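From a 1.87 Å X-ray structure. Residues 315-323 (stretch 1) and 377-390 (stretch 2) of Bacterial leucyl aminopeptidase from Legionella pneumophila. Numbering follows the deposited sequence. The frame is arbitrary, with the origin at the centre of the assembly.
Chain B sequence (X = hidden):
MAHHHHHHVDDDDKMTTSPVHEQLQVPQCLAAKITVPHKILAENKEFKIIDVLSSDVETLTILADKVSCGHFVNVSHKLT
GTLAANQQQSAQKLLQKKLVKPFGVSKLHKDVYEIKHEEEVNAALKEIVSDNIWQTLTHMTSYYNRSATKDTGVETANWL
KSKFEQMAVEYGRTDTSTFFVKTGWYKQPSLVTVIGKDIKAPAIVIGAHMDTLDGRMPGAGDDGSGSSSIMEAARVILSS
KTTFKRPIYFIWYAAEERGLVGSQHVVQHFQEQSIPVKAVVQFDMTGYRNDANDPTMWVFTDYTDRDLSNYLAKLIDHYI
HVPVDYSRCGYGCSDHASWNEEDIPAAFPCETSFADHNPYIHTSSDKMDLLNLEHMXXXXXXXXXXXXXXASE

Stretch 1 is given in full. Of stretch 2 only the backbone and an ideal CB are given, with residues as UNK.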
# COMPACT_ATOMS: atom_id res chain seq x y z
N LEU B 315 8.82 -4.90 -9.29
CA LEU B 315 9.63 -4.62 -10.44
C LEU B 315 10.99 -4.19 -10.01
O LEU B 315 11.98 -4.60 -10.63
CB LEU B 315 9.04 -3.55 -11.37
CG LEU B 315 7.77 -3.85 -12.13
CD1 LEU B 315 7.26 -2.60 -12.80
CD2 LEU B 315 8.02 -4.98 -13.16
N ILE B 316 11.07 -3.33 -8.96
CA ILE B 316 12.38 -2.88 -8.49
C ILE B 316 13.19 -4.12 -8.02
O ILE B 316 14.34 -4.33 -8.40
CB ILE B 316 12.28 -1.82 -7.37
CG1 ILE B 316 11.75 -0.49 -7.94
CG2 ILE B 316 13.63 -1.58 -6.77
CD1 ILE B 316 11.10 0.46 -6.93
N ASP B 317 12.57 -4.93 -7.16
CA ASP B 317 13.30 -6.03 -6.56
C ASP B 317 13.74 -7.09 -7.62
O ASP B 317 14.92 -7.47 -7.67
CB ASP B 317 12.46 -6.68 -5.47
CG ASP B 317 13.17 -7.87 -4.86
OD1 ASP B 317 14.22 -7.67 -4.24
OD2 ASP B 317 12.75 -9.01 -5.10
N HIS B 318 12.80 -7.47 -8.48
CA HIS B 318 13.03 -8.45 -9.53
C HIS B 318 13.99 -8.01 -10.61
O HIS B 318 14.88 -8.78 -11.04
CB HIS B 318 11.70 -8.86 -10.23
CG HIS B 318 11.80 -10.16 -10.99
ND1 HIS B 318 11.19 -11.31 -10.55
CD2 HIS B 318 12.49 -10.50 -12.11
CE1 HIS B 318 11.46 -12.30 -11.38
NE2 HIS B 318 12.22 -11.83 -12.35
N TYR B 319 13.85 -6.78 -11.09
CA TYR B 319 14.67 -6.37 -12.26
C TYR B 319 15.79 -5.44 -11.93
O TYR B 319 16.69 -5.38 -12.69
CB TYR B 319 13.80 -5.68 -13.32
CG TYR B 319 12.85 -6.59 -14.05
CD1 TYR B 319 13.34 -7.64 -14.89
CD2 TYR B 319 11.46 -6.43 -13.94
CE1 TYR B 319 12.45 -8.47 -15.57
CE2 TYR B 319 10.60 -7.26 -14.67
CZ TYR B 319 11.11 -8.27 -15.47
OH TYR B 319 10.23 -9.07 -16.17
N ILE B 320 15.71 -4.65 -10.86
CA ILE B 320 16.75 -3.65 -10.58
C ILE B 320 17.73 -4.15 -9.50
O ILE B 320 18.90 -3.73 -9.46
CB ILE B 320 16.13 -2.28 -10.18
CG1 ILE B 320 14.96 -1.85 -11.12
CG2 ILE B 320 17.16 -1.20 -10.12
CD1 ILE B 320 15.40 -1.79 -12.55
N HIS B 321 17.23 -4.98 -8.58
CA HIS B 321 18.08 -5.59 -7.55
C HIS B 321 18.71 -4.56 -6.62
O HIS B 321 19.86 -4.68 -6.29
CB HIS B 321 19.14 -6.53 -8.19
CG HIS B 321 18.53 -7.63 -9.00
ND1 HIS B 321 18.74 -7.78 -10.35
CD2 HIS B 321 17.68 -8.62 -8.64
CE1 HIS B 321 18.06 -8.82 -10.79
NE2 HIS B 321 17.39 -9.34 -9.77
N VAL B 322 17.87 -3.62 -6.14
CA VAL B 322 18.23 -2.74 -5.05
C VAL B 322 17.10 -2.77 -4.00
O VAL B 322 15.99 -3.23 -4.29
CB VAL B 322 18.47 -1.32 -5.58
CG1 VAL B 322 19.66 -1.32 -6.57
CG2 VAL B 322 17.20 -0.72 -6.15
N PRO B 323 17.38 -2.32 -2.76
CA PRO B 323 16.29 -2.26 -1.77
C PRO B 323 15.17 -1.23 -2.19
O PRO B 323 15.38 -0.30 -2.98
CB PRO B 323 17.02 -1.81 -0.49
CG PRO B 323 18.53 -2.18 -0.72
CD PRO B 323 18.68 -1.89 -2.21
N UNK B 377 20.05 5.79 -14.07
CA UNK B 377 19.97 4.60 -14.96
C UNK B 377 18.97 3.56 -14.41
O UNK B 377 18.16 2.96 -15.12
CB UNK B 377 21.35 3.96 -15.11
N UNK B 378 18.99 3.36 -13.10
CA UNK B 378 18.05 2.45 -12.43
C UNK B 378 16.59 2.86 -12.62
O UNK B 378 15.73 2.02 -12.87
CB UNK B 378 18.37 2.38 -10.93
N UNK B 379 16.33 4.14 -12.52
CA UNK B 379 15.00 4.66 -12.81
C UNK B 379 14.58 4.51 -14.26
O UNK B 379 13.42 4.08 -14.53
CB UNK B 379 14.93 6.14 -12.42
N UNK B 380 15.56 4.67 -15.18
CA UNK B 380 15.29 4.47 -16.58
C UNK B 380 14.93 3.01 -16.82
O UNK B 380 13.97 2.68 -17.58
CB UNK B 380 16.49 4.89 -17.43
N UNK B 381 15.65 2.10 -16.15
CA UNK B 381 15.36 0.69 -16.24
C UNK B 381 13.99 0.38 -15.74
O UNK B 381 13.30 -0.46 -16.28
CB UNK B 381 16.40 -0.13 -15.46
N UNK B 382 13.62 1.01 -14.64
CA UNK B 382 12.30 0.80 -14.09
C UNK B 382 11.22 1.20 -15.09
O UNK B 382 10.21 0.51 -15.21
CB UNK B 382 12.14 1.59 -12.79
N UNK B 383 11.40 2.35 -15.76
CA UNK B 383 10.41 2.83 -16.75
C UNK B 383 10.27 1.78 -17.88
O UNK B 383 9.14 1.49 -18.30
CB UNK B 383 10.83 4.19 -17.32
N UNK B 384 11.43 1.34 -18.39
CA UNK B 384 11.46 0.30 -19.46
C UNK B 384 10.72 -0.96 -19.03
O UNK B 384 9.89 -1.51 -19.77
CB UNK B 384 12.90 -0.06 -19.82
N UNK B 385 10.97 -1.40 -17.80
CA UNK B 385 10.35 -2.64 -17.32
C UNK B 385 8.83 -2.48 -17.14
O UNK B 385 8.07 -3.37 -17.50
CB UNK B 385 10.99 -3.07 -16.00
N UNK B 386 8.39 -1.36 -16.56
CA UNK B 386 7.01 -1.02 -16.44
C UNK B 386 6.29 -0.98 -17.80
O UNK B 386 5.25 -1.58 -17.98
CB UNK B 386 6.88 0.33 -15.73
N UNK B 387 6.91 -0.33 -18.78
CA UNK B 387 6.31 -0.26 -20.12
C UNK B 387 6.15 -1.66 -20.71
O UNK B 387 5.01 -2.07 -21.08
CB UNK B 387 7.16 0.61 -21.05
N UNK B 388 7.24 -2.40 -20.75
CA UNK B 388 7.20 -3.69 -21.44
C UNK B 388 6.27 -4.66 -20.71
O UNK B 388 5.44 -5.29 -21.36
CB UNK B 388 8.61 -4.28 -21.55
N UNK B 389 6.34 -4.78 -19.39
CA UNK B 389 5.43 -5.69 -18.71
C UNK B 389 3.96 -5.35 -18.92
O UNK B 389 3.17 -6.24 -19.20
CB UNK B 389 5.74 -5.70 -17.21
N UNK B 390 3.59 -4.07 -18.74
CA UNK B 390 2.18 -3.74 -18.72
C UNK B 390 1.58 -3.59 -20.14
O UNK B 390 0.40 -3.87 -20.36
CB UNK B 390 1.98 -2.45 -17.93

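Residues 377-390 form a continuous helix that crosses helix 315-320 at 104°. Spacings of three and four residues, the repeat of a helix, place 378, 381, 382, 385, 386 and 389 against stretch 1.

Position 377 has nothing of stretch 1 near its ideal CB, so the contact sets little limit there; it is Thr-377. At 378 the CB points toward stretch 1 and lies 3.9 Å from Ile-320 CG2, with Val-322 beyond. A medium side chain, aliphatic or amide, would suit. The residue is Asn-378, whose CG packs 3.6 Å from Ile-320 CG2, while its OD1 lies 4.0 Å from Val-322 CG1.

Positions 379 and 380 direct CA-to-CB away and are unconstrained by stretch 1; they are Phe-379 and Ser-380.

At 381 the ideal CB is 3.5 Å from Ile-320 CD1, so the side chain must start against a methyl group. Alanine would fit, as would a long chain that turns outward. Lys-381 takes the second course, its extended chain leading the amine away.

Position 382 points sideways, but Leu-315, Ile-316 and Ile-320 offer an apolar surface that a branched aliphatic or methionine could reach. Leu-382, with chi1 t and chi2 p, does so, placing CD1 3.8 Å from Leu-315 CB and CD2 3.9 Å from Ile-316 CG1. Leu-382 CD1 reaches both residues, since it is also 4.1 Å from Ile-316 CG1, and CD2 adds a second contact to Ile-316.

At 383 CA-to-CB points away, and 384 is out of reach; stretch 1 limits neither, and they are Ala-383 and Val-384.

At 385 the CB points toward stretch 1, 4.0 Å from Tyr-319 CD2 and 4.5 Å from Leu-315 CD2, so a small residue is favoured. Ala-385 places its methyl obliquely to the tyrosine ring.

Position 386 is sideways, its ideal CB 4.2 Å from Leu-315 CD1; an aliphatic or aromatic group would suit. In Phe-386, chi1 is t, and CD1 lies 4.1 Å from Leu-315 CD1, which meets the ring at its edge.

Positions 387 and 388 have nothing of stretch 1 near their ideal CB, so many side chains would do; they are Ala-387 and Ile-388.

Position 389 points toward stretch 1, its ideal CB 4.7 Å from Leu-315 CD2, and the Tyr-319 hydroxyl lies farther out. A chain with an apolar stem and a polar end, such as glutamate or glutamine, could satisfy both. Glu-389 packs CG 4.1 Å from Leu-315 CD2 and accepts a hydrogen bond from Tyr-319 OH at OE2 (2.6 Å).

Position 390 is again out of reach, and holds Leu-390.

Stretch 2, residues 377-390: TNFSKLAVAFAIEL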
# COMPACT_ATOMS: atom_id res chain seq x y z
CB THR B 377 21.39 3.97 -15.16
OG1 THR B 377 22.24 4.96 -15.73
CG2 THR B 377 21.36 2.84 -16.02
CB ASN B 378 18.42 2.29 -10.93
CG ASN B 378 19.60 1.35 -10.69
OD1 ASN B 378 20.18 1.29 -9.55
ND2 ASN B 378 20.01 0.61 -11.75
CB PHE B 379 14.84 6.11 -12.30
CG PHE B 379 14.71 6.19 -10.82
CD1 PHE B 379 13.48 6.03 -10.18
CD2 PHE B 379 15.80 6.40 -10.06
CE1 PHE B 379 13.38 6.17 -8.77
CE2 PHE B 379 15.75 6.37 -8.64
CZ PHE B 379 14.54 6.26 -8.01
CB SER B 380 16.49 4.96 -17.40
OG SER B 380 16.16 5.02 -18.76
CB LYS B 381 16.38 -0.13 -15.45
CG LYS B 381 17.74 -0.18 -16.17
CD LYS B 381 18.79 -0.96 -15.45
CE LYS B 381 20.07 -0.74 -16.19
NZ LYS B 381 21.20 -1.56 -15.75
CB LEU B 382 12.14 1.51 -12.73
CG LEU B 382 10.80 1.41 -12.01
CD1 LEU B 382 10.38 -0.04 -11.81
CD2 LEU B 382 10.78 2.13 -10.64
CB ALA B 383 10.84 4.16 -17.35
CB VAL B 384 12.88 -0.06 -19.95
CG1 VAL B 384 12.93 -1.29 -20.88
CG2 VAL B 384 13.45 1.11 -20.69
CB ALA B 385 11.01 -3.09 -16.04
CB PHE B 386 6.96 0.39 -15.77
CG PHE B 386 5.60 0.90 -15.43
CD1 PHE B 386 5.04 0.61 -14.17
CD2 PHE B 386 4.90 1.75 -16.28
CE1 PHE B 386 3.78 1.11 -13.80
CE2 PHE B 386 3.63 2.25 -15.92
CZ PHE B 386 3.08 1.92 -14.68
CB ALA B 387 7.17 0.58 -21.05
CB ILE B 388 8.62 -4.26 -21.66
CG1 ILE B 388 9.39 -3.41 -22.68
CG2 ILE B 388 8.56 -5.72 -22.09
CD1 ILE B 388 10.87 -3.67 -22.69
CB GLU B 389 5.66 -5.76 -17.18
CG GLU B 389 6.91 -6.55 -16.80
CD GLU B 389 6.71 -8.08 -16.89
OE1 GLU B 389 5.51 -8.52 -16.97
OE2 GLU B 389 7.76 -8.82 -16.92
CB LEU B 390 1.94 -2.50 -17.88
CG LEU B 390 2.32 -2.67 -16.38
CD1 LEU B 390 2.08 -1.39 -15.63
CD2 LEU B 390 1.56 -3.79 -15.73
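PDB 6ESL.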